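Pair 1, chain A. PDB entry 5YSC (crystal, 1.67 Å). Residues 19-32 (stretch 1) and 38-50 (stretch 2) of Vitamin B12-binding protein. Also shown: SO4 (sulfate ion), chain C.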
# COMPACT_ATOMS: atom_id res chain seq x y z
N PRO A 19 14.42 -23.14 2.54
CA PRO A 19 12.96 -23.21 2.67
C PRO A 19 12.56 -23.04 4.12
O PRO A 19 12.80 -23.90 4.97
CB PRO A 19 12.63 -24.61 2.13
CG PRO A 19 13.82 -25.40 2.51
CD PRO A 19 15.00 -24.48 2.27
N ALA A 20 11.96 -21.90 4.42
CA ALA A 20 11.58 -21.58 5.77
C ALA A 20 10.36 -22.39 6.20
O ALA A 20 9.44 -22.67 5.40
CB ALA A 20 11.31 -20.09 5.89
N GLU A 21 10.30 -22.71 7.44
CA GLU A 21 9.25 -23.47 7.98
C GLU A 21 8.34 -22.78 8.94
O GLU A 21 7.31 -23.25 9.13
CB GLU A 21 9.80 -24.66 8.75
CG GLU A 21 10.34 -25.79 7.91
CD GLU A 21 9.39 -26.34 6.84
OE1 GLU A 21 9.87 -26.63 5.75
OE2 GLU A 21 8.25 -26.55 7.13
N ARG A 22 8.76 -21.67 9.52
CA ARG A 22 7.99 -20.93 10.53
C ARG A 22 8.15 -19.45 10.20
O ARG A 22 9.13 -18.81 10.59
CB ARG A 22 8.48 -21.24 11.94
CG ARG A 22 8.33 -22.70 12.35
CD ARG A 22 8.59 -22.85 13.81
NE ARG A 22 7.61 -22.10 14.57
CZ ARG A 22 6.42 -22.56 14.93
NH1 ARG A 22 6.06 -23.80 14.61
NH2 ARG A 22 5.58 -21.79 15.60
N ILE A 23 7.20 -18.89 9.44
CA ILE A 23 7.37 -17.54 8.90
C ILE A 23 6.43 -16.59 9.64
O ILE A 23 5.29 -16.93 9.94
CB ILE A 23 7.11 -17.52 7.38
CG1 ILE A 23 8.03 -18.52 6.68
CG2 ILE A 23 7.40 -16.15 6.77
CD1 ILE A 23 7.81 -18.63 5.17
N ILE A 24 6.91 -15.38 9.94
CA ILE A 24 6.08 -14.36 10.57
C ILE A 24 6.06 -13.15 9.66
O ILE A 24 7.10 -12.74 9.16
CB ILE A 24 6.61 -13.99 11.97
CG1 ILE A 24 6.36 -15.17 12.92
CG2 ILE A 24 5.95 -12.71 12.51
CD1 ILE A 24 6.85 -14.91 14.35
N SER A 25 4.87 -12.58 9.46
CA SER A 25 4.67 -11.35 8.69
C SER A 25 4.28 -10.23 9.63
O SER A 25 3.36 -10.38 10.45
CB SER A 25 3.58 -11.52 7.64
OG SER A 25 3.19 -10.26 7.16
N LEU A 26 4.94 -9.09 9.46
CA LEU A 26 4.68 -7.93 10.31
C LEU A 26 3.85 -6.85 9.63
O LEU A 26 3.80 -5.72 10.13
CB LEU A 26 6.00 -7.35 10.80
CG LEU A 26 6.92 -8.32 11.57
CD1 LEU A 26 8.19 -7.58 11.98
CD2 LEU A 26 6.24 -8.91 12.81
N ALA A 27 3.20 -7.15 8.49
CA ALA A 27 2.38 -6.13 7.82
C ALA A 27 1.30 -6.78 6.96
O ALA A 27 1.50 -7.88 6.45
CB ALA A 27 3.22 -5.19 6.95
N PRO A 28 0.15 -6.11 6.78
CA PRO A 28 -0.87 -6.65 5.85
C PRO A 28 -0.33 -6.90 4.47
O PRO A 28 -0.62 -7.95 3.88
CB PRO A 28 -1.93 -5.55 5.86
CG PRO A 28 -1.82 -4.91 7.20
CD PRO A 28 -0.29 -4.88 7.46
N HIS A 29 0.43 -5.96 3.91
CA HIS A 29 0.96 -6.18 2.56
C HIS A 29 1.92 -7.35 2.56
O HIS A 29 1.95 -8.14 1.61
CB HIS A 29 1.65 -4.94 2.01
CG HIS A 29 3.12 -4.88 2.34
ND1 HIS A 29 3.60 -4.45 3.56
CD2 HIS A 29 4.20 -5.28 1.63
CE1 HIS A 29 4.91 -4.57 3.58
NE2 HIS A 29 5.30 -5.06 2.41
N ALA A 30 2.70 -7.48 3.64
CA ALA A 30 3.68 -8.55 3.70
C ALA A 30 3.03 -9.93 3.73
O ALA A 30 3.59 -10.90 3.20
CB ALA A 30 4.58 -8.34 4.90
N THR A 31 1.83 -10.01 4.30
CA THR A 31 1.08 -11.24 4.30
C THR A 31 0.59 -11.55 2.90
O THR A 31 0.68 -12.70 2.44
CB THR A 31 -0.06 -11.12 5.30
OG1 THR A 31 0.50 -10.94 6.60
CG2 THR A 31 -0.97 -12.34 5.27
N GLU A 32 0.10 -10.54 2.18
CA GLU A 32 -0.31 -10.80 0.81
C GLU A 32 0.86 -11.31 -0.04
O GLU A 32 0.73 -12.28 -0.79
CB GLU A 32 -0.96 -9.55 0.17
CG GLU A 32 -2.26 -9.11 0.89
CD GLU A 32 -3.18 -8.22 0.08
OE1 GLU A 32 -3.35 -8.46 -1.13
OE2 GLU A 32 -3.76 -7.29 0.69
N GLY A 38 4.31 -18.14 -2.45
CA GLY A 38 4.33 -19.55 -2.08
C GLY A 38 4.86 -19.84 -0.69
O GLY A 38 5.51 -20.88 -0.48
N LEU A 39 4.61 -18.93 0.26
CA LEU A 39 4.99 -19.08 1.66
C LEU A 39 3.81 -19.19 2.60
O LEU A 39 4.00 -19.33 3.81
CB LEU A 39 5.86 -17.89 2.11
CG LEU A 39 7.06 -17.53 1.22
CD1 LEU A 39 7.86 -16.35 1.76
CD2 LEU A 39 7.97 -18.75 1.12
N GLY A 40 2.58 -19.05 2.10
CA GLY A 40 1.44 -18.87 2.99
C GLY A 40 1.26 -20.02 3.96
O GLY A 40 0.88 -19.81 5.12
N ASP A 41 1.52 -21.24 3.50
CA ASP A 41 1.34 -22.42 4.34
C ASP A 41 2.32 -22.46 5.50
O ASP A 41 2.11 -23.18 6.47
CB ASP A 41 1.48 -23.69 3.50
CG ASP A 41 0.39 -23.82 2.47
OD1 ASP A 41 -0.60 -23.06 2.55
OD2 ASP A 41 0.51 -24.68 1.58
N LYS A 42 3.40 -21.70 5.39
CA LYS A 42 4.44 -21.68 6.43
C LYS A 42 4.32 -20.51 7.39
O LYS A 42 5.11 -20.41 8.33
CB LYS A 42 5.84 -21.66 5.80
CG LYS A 42 6.11 -22.79 4.85
CD LYS A 42 5.88 -24.10 5.51
CE LYS A 42 6.38 -25.19 4.61
NZ LYS A 42 5.88 -26.46 5.11
N LEU A 43 3.34 -19.62 7.18
CA LEU A 43 3.10 -18.56 8.14
C LEU A 43 2.59 -19.10 9.46
O LEU A 43 1.66 -19.92 9.51
CB LEU A 43 2.09 -17.54 7.61
CG LEU A 43 2.59 -16.71 6.45
CD1 LEU A 43 1.42 -16.00 5.75
CD2 LEU A 43 3.60 -15.70 6.92
N VAL A 44 3.18 -18.61 10.54
CA VAL A 44 2.74 -18.96 11.88
C VAL A 44 2.26 -17.74 12.66
O VAL A 44 1.73 -17.90 13.76
CB VAL A 44 3.84 -19.71 12.68
CG1 VAL A 44 4.23 -21.00 11.98
CG2 VAL A 44 5.07 -18.84 12.88
N ALA A 45 2.43 -16.52 12.12
CA ALA A 45 1.81 -15.34 12.69
C ALA A 45 1.90 -14.21 11.68
O ALA A 45 2.77 -14.20 10.79
CB ALA A 45 2.47 -14.90 14.01
N VAL A 46 0.99 -13.25 11.83
CA VAL A 46 0.87 -12.11 10.92
C VAL A 46 0.51 -10.88 11.75
O VAL A 46 0.53 -10.92 12.99
CB VAL A 46 -0.18 -12.38 9.82
CG1 VAL A 46 0.25 -13.56 8.93
CG2 VAL A 46 -1.56 -12.56 10.42
N SER A 47 0.21 -9.78 11.09
CA SER A 47 -0.17 -8.53 11.71
C SER A 47 -1.69 -8.40 11.81
O SER A 47 -2.44 -9.09 11.14
CB SER A 47 0.38 -7.36 10.91
OG SER A 47 -0.40 -7.15 9.75
N GLU A 48 -2.12 -7.49 12.68
CA GLU A 48 -3.48 -6.99 12.61
C GLU A 48 -3.71 -6.43 11.21
O GLU A 48 -2.78 -5.92 10.57
CB GLU A 48 -3.73 -5.90 13.67
CG GLU A 48 -3.87 -6.45 15.10
CD GLU A 48 -4.07 -5.37 16.19
OE1 GLU A 48 -4.75 -4.35 15.97
OE2 GLU A 48 -3.51 -5.55 17.29
N TYR A 49 -4.92 -6.60 10.71
CA TYR A 49 -5.29 -6.26 9.35
C TYR A 49 -4.65 -7.14 8.28
O TYR A 49 -4.82 -6.85 7.10
CB TYR A 49 -4.99 -4.80 9.04
CG TYR A 49 -6.09 -3.93 9.54
CD1 TYR A 49 -6.11 -3.53 10.84
CD2 TYR A 49 -7.12 -3.55 8.72
CE1 TYR A 49 -7.13 -2.74 11.34
CE2 TYR A 49 -8.15 -2.75 9.18
CZ TYR A 49 -8.14 -2.35 10.50
OH TYR A 49 -9.16 -1.56 10.97
N SER A 50 -3.98 -8.23 8.64
CA SER A 50 -3.57 -9.24 7.66
C SER A 50 -4.81 -10.08 7.38
O SER A 50 -4.99 -11.16 7.94
CB SER A 50 -2.41 -10.09 8.16
OG SER A 50 -1.20 -9.36 8.22
S SO4 C . -7.18 -8.21 13.09
O1 SO4 C . -6.95 -8.65 11.71
O2 SO4 C . -8.52 -8.63 13.53
O3 SO4 C . -7.10 -6.75 13.13
O4 SO4 C . -6.22 -8.81 14.02

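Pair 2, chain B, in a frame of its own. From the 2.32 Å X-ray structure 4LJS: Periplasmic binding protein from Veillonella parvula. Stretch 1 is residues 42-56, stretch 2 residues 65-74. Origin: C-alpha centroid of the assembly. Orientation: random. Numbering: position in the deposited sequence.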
# COMPACT_ATOMS: atom_id res chain seq x y z
N ALA B 42 -3.67 20.26 -16.96
CA ALA B 42 -4.01 19.18 -17.88
C ALA B 42 -3.61 17.85 -17.27
O ALA B 42 -2.72 17.78 -16.42
CB ALA B 42 -3.31 19.39 -19.23
N VAL B 43 -4.30 16.78 -17.68
CA VAL B 43 -3.96 15.44 -17.22
C VAL B 43 -2.55 15.10 -17.73
O VAL B 43 -2.27 15.26 -18.91
CB VAL B 43 -4.98 14.40 -17.75
CG1 VAL B 43 -4.59 13.00 -17.33
CG2 VAL B 43 -6.39 14.74 -17.26
N PRO B 44 -1.66 14.66 -16.82
CA PRO B 44 -0.30 14.29 -17.22
C PRO B 44 -0.30 13.29 -18.36
O PRO B 44 -1.19 12.44 -18.43
CB PRO B 44 0.27 13.63 -15.95
CG PRO B 44 -0.51 14.22 -14.83
CD PRO B 44 -1.90 14.49 -15.38
N GLU B 45 0.66 13.39 -19.27
CA GLU B 45 0.72 12.47 -20.40
C GLU B 45 1.85 11.46 -20.27
O GLU B 45 1.81 10.40 -20.90
CB GLU B 45 0.82 13.25 -21.71
CG GLU B 45 -0.54 13.69 -22.22
CD GLU B 45 -0.46 14.75 -23.30
OE1 GLU B 45 0.49 14.73 -24.11
OE2 GLU B 45 -1.37 15.61 -23.33
N ARG B 46 2.84 11.78 -19.46
CA ARG B 46 4.05 10.97 -19.35
C ARG B 46 4.46 10.84 -17.89
O ARG B 46 5.16 11.70 -17.35
CB ARG B 46 5.18 11.60 -20.17
CG ARG B 46 4.91 11.63 -21.67
CD ARG B 46 6.10 12.20 -22.44
NE ARG B 46 7.29 11.37 -22.27
CZ ARG B 46 7.54 10.26 -22.95
NH1 ARG B 46 8.65 9.58 -22.71
NH2 ARG B 46 6.69 9.82 -23.87
N VAL B 47 4.02 9.76 -17.26
CA VAL B 47 4.20 9.60 -15.83
C VAL B 47 5.34 8.63 -15.52
O VAL B 47 5.44 7.56 -16.12
CB VAL B 47 2.90 9.09 -15.19
CG1 VAL B 47 3.05 8.95 -13.67
CG2 VAL B 47 1.74 10.01 -15.55
N VAL B 48 6.21 9.03 -14.60
CA VAL B 48 7.18 8.13 -14.02
C VAL B 48 6.65 7.77 -12.63
O VAL B 48 6.40 8.65 -11.80
CB VAL B 48 8.58 8.76 -13.95
CG1 VAL B 48 9.53 7.90 -13.12
CG2 VAL B 48 9.15 8.96 -15.37
N ALA B 49 6.42 6.48 -12.42
CA ALA B 49 5.76 6.02 -11.20
C ALA B 49 6.67 5.06 -10.45
O ALA B 49 7.06 4.01 -10.97
CB ALA B 49 4.42 5.36 -11.54
N MSE B 50 7.02 5.44 -9.22
CA MSE B 50 7.92 4.62 -8.41
C MSE B 50 7.14 3.86 -7.34
O MSE B 50 6.34 4.45 -6.61
CB MSE B 50 9.00 5.49 -7.76
CG MSE B 50 10.25 4.74 -7.32
SE MSE B 50 11.51 4.34 -8.77
CE MSE B 50 10.83 5.64 -9.98
N TRP B 51 7.37 2.55 -7.28
CA TRP B 51 6.79 1.64 -6.29
C TRP B 51 5.33 1.29 -6.53
O TRP B 51 4.60 2.02 -7.21
CB TRP B 51 7.04 2.12 -4.84
CG TRP B 51 8.42 2.66 -4.66
CD1 TRP B 51 8.77 3.92 -4.23
CD2 TRP B 51 9.66 1.99 -4.96
NE1 TRP B 51 10.13 4.05 -4.21
CE2 TRP B 51 10.70 2.89 -4.66
CE3 TRP B 51 9.98 0.71 -5.44
CZ2 TRP B 51 12.05 2.55 -4.83
CZ3 TRP B 51 11.31 0.38 -5.60
CH2 TRP B 51 12.33 1.30 -5.30
N GLN B 52 4.93 0.14 -5.98
CA GLN B 52 3.64 -0.50 -6.24
C GLN B 52 2.40 0.40 -6.13
O GLN B 52 1.56 0.40 -7.04
CB GLN B 52 3.46 -1.72 -5.33
CG GLN B 52 2.33 -2.63 -5.77
CD GLN B 52 2.74 -4.08 -5.82
OE1 GLN B 52 3.74 -4.48 -5.22
NE2 GLN B 52 1.97 -4.89 -6.55
N ASN B 53 2.28 1.15 -5.04
CA ASN B 53 1.13 2.05 -4.87
C ASN B 53 1.00 3.07 -6.00
O ASN B 53 -0.11 3.33 -6.45
CB ASN B 53 1.13 2.76 -3.51
CG ASN B 53 2.33 3.70 -3.32
OD1 ASN B 53 3.40 3.49 -3.89
ND2 ASN B 53 2.14 4.73 -2.50
N SER B 54 2.12 3.63 -6.45
CA SER B 54 2.09 4.59 -7.54
C SER B 54 1.57 3.92 -8.81
O SER B 54 0.67 4.44 -9.48
CB SER B 54 3.49 5.17 -7.80
OG SER B 54 4.12 5.57 -6.60
N ILE B 55 2.12 2.75 -9.12
CA ILE B 55 1.83 2.05 -10.36
C ILE B 55 0.41 1.53 -10.42
O ILE B 55 -0.34 1.87 -11.34
CB ILE B 55 2.82 0.88 -10.57
CG1 ILE B 55 4.26 1.42 -10.58
CG2 ILE B 55 2.50 0.15 -11.88
CD1 ILE B 55 5.31 0.37 -10.30
N GLU B 56 0.02 0.71 -9.43
CA GLU B 56 -1.29 0.08 -9.44
C GLU B 56 -2.46 1.04 -9.22
O GLU B 56 -3.56 0.80 -9.73
CB GLU B 56 -1.37 -1.08 -8.43
CG GLU B 56 -0.72 -2.36 -8.93
CD GLU B 56 -1.13 -3.58 -8.13
OE1 GLU B 56 -2.08 -4.29 -8.56
OE2 GLU B 56 -0.50 -3.85 -7.09
N ASP B 65 -2.15 3.70 -19.46
CA ASP B 65 -1.50 4.08 -20.71
C ASP B 65 -0.62 5.31 -20.57
O ASP B 65 0.28 5.52 -21.37
CB ASP B 65 -2.53 4.34 -21.81
CG ASP B 65 -2.91 3.09 -22.55
OD1 ASP B 65 -2.10 2.14 -22.54
OD2 ASP B 65 -4.01 3.05 -23.14
N ARG B 66 -0.87 6.12 -19.55
CA ARG B 66 -0.11 7.36 -19.37
C ARG B 66 1.23 7.12 -18.66
O ARG B 66 2.09 8.00 -18.63
CB ARG B 66 -0.95 8.42 -18.66
CG ARG B 66 -2.18 8.82 -19.47
CD ARG B 66 -3.04 9.87 -18.80
NE ARG B 66 -4.17 10.24 -19.66
CZ ARG B 66 -4.19 11.30 -20.46
NH1 ARG B 66 -3.15 12.13 -20.49
NH2 ARG B 66 -5.25 11.55 -21.21
N ILE B 67 1.41 5.92 -18.12
CA ILE B 67 2.65 5.57 -17.44
C ILE B 67 3.77 5.21 -18.42
O ILE B 67 3.66 4.26 -19.19
CB ILE B 67 2.45 4.38 -16.49
CG1 ILE B 67 1.37 4.69 -15.45
CG2 ILE B 67 3.77 4.02 -15.82
CD1 ILE B 67 1.05 3.52 -14.53
N VAL B 68 4.86 5.98 -18.38
CA VAL B 68 6.03 5.67 -19.18
C VAL B 68 6.95 4.72 -18.43
O VAL B 68 7.45 3.74 -19.00
CB VAL B 68 6.80 6.95 -19.58
CG1 VAL B 68 8.13 6.58 -20.26
CG2 VAL B 68 5.95 7.80 -20.50
N ALA B 69 7.14 4.98 -17.15
CA ALA B 69 7.94 4.10 -16.31
C ALA B 69 7.19 3.73 -15.03
O ALA B 69 6.63 4.59 -14.34
CB ALA B 69 9.28 4.74 -15.98
N GLY B 70 7.16 2.43 -14.75
CA GLY B 70 6.52 1.91 -13.55
C GLY B 70 7.50 0.96 -12.92
O GLY B 70 7.54 -0.23 -13.26
N MSE B 71 8.33 1.48 -12.02
CA MSE B 71 9.48 0.72 -11.55
C MSE B 71 9.33 0.30 -10.10
O MSE B 71 8.76 1.03 -9.30
CB MSE B 71 10.76 1.54 -11.75
CG MSE B 71 10.99 1.95 -13.20
SE MSE B 71 12.51 3.16 -13.48
CE MSE B 71 11.56 4.83 -13.26
N GLY B 72 9.84 -0.88 -9.76
CA GLY B 72 9.87 -1.30 -8.37
C GLY B 72 9.01 -2.50 -7.99
O GLY B 72 9.05 -2.95 -6.85
N ILE B 73 8.23 -3.02 -8.93
CA ILE B 73 7.55 -4.29 -8.70
C ILE B 73 8.38 -5.44 -9.29
O ILE B 73 8.68 -5.44 -10.48
CB ILE B 73 6.13 -4.30 -9.30
CG1 ILE B 73 5.36 -3.05 -8.88
CG2 ILE B 73 5.38 -5.55 -8.87
CD1 ILE B 73 3.97 -2.97 -9.46
N PRO B 74 8.74 -6.42 -8.46
CA PRO B 74 9.64 -7.50 -8.89
C PRO B 74 9.09 -8.39 -9.99
O PRO B 74 9.87 -8.98 -10.72
CB PRO B 74 9.83 -8.33 -7.61
CG PRO B 74 9.44 -7.43 -6.50
CD PRO B 74 8.38 -6.54 -7.04
O HOH W 1 -3.72 15.22 -21.29
O HOH W 2 6.81 -1.56 -4.92

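In both pairs a short strand that leads into a helix lies beside a parallel strand of the second stretch, and 14 central residues superpose with an RMSD of 0.8 Å. The register slips by one residue at the same place: Ile A23 pairs with Leu A43 and Ile A24 with Ala A45, as Val B47 pairs with Ile B67 and Val B48 with Ala B69. Around this bulge the hydrogen bonds are nearly identical. In pair 1, Ile A23 N donates to Lys A42 O (2.8 Å), Val A44 N to Ile A23 O (2.8 Å) and Ser A25 N to Ala A45 O (3.0 Å); in pair 2, Val B47 N donates to Arg B66 O (2.9 Å), Val B68 N to Val B47 O (2.8 Å) and Ala B49 N to Ala B69 O (2.7 Å). Val B47 O also accepts from Ala B69 N at 3.3 Å.

The pairs diverge beyond the bulge. Pair 2 continues the ladder, with Met B71 N bonded to Ala B49 O (3.0 Å) and Trp B51 N to Met B71 O (2.9 Å). In pair 1 the corresponding approach, Ser A25 O to Ser A47 N at 3.3 Å, has too poor an angle for a hydrogen bond, and the chain enters a type II turn from Ser A47 to Ser A50.

At the entrance, Lys A42 and Arg B66 occupy one position but bind differently. Lys A42 NZ forms a salt bridge with Glu A21 OE2 (3.1 Å), whereas Arg B66 NH1 donates to the backbone Pro B44 O (2.9 Å) and lays a guanidinium face against Val B43. The matched Arg A22 and Arg B46 are nearly superimposable; each has a valine methyl over one guanidinium face, from Val A44 and Val B68.

The helix side shows the sharpest change of chemistry. Thr A31 matches Ile B55, and both point toward the second stretch. Thr A31 OG1 lies 2.8 Å from Ser A50 OG and 2.8 Å from Ser A25 OG, so hydroxyl hydrogen bonds link helix, strand and turn. Ile B55 instead makes an apolar contact, its CD1 3.7 Å from Ile B73 CD1, and passes close to Gly B70, where a CB would sit tightly against Ile B55 CG1. Pro A28 packs its CG against Tyr A49 CB (3.7 Å); at the matched positions Gln B52 CD lies 4.0 Å from Ile B73 CD1. Finally, Trp B51 replaces Ala A27 before the helix and brings its CZ3 to 3.5 Å from Gly B72 CA, filling space that a CB on Gly B72 would invade.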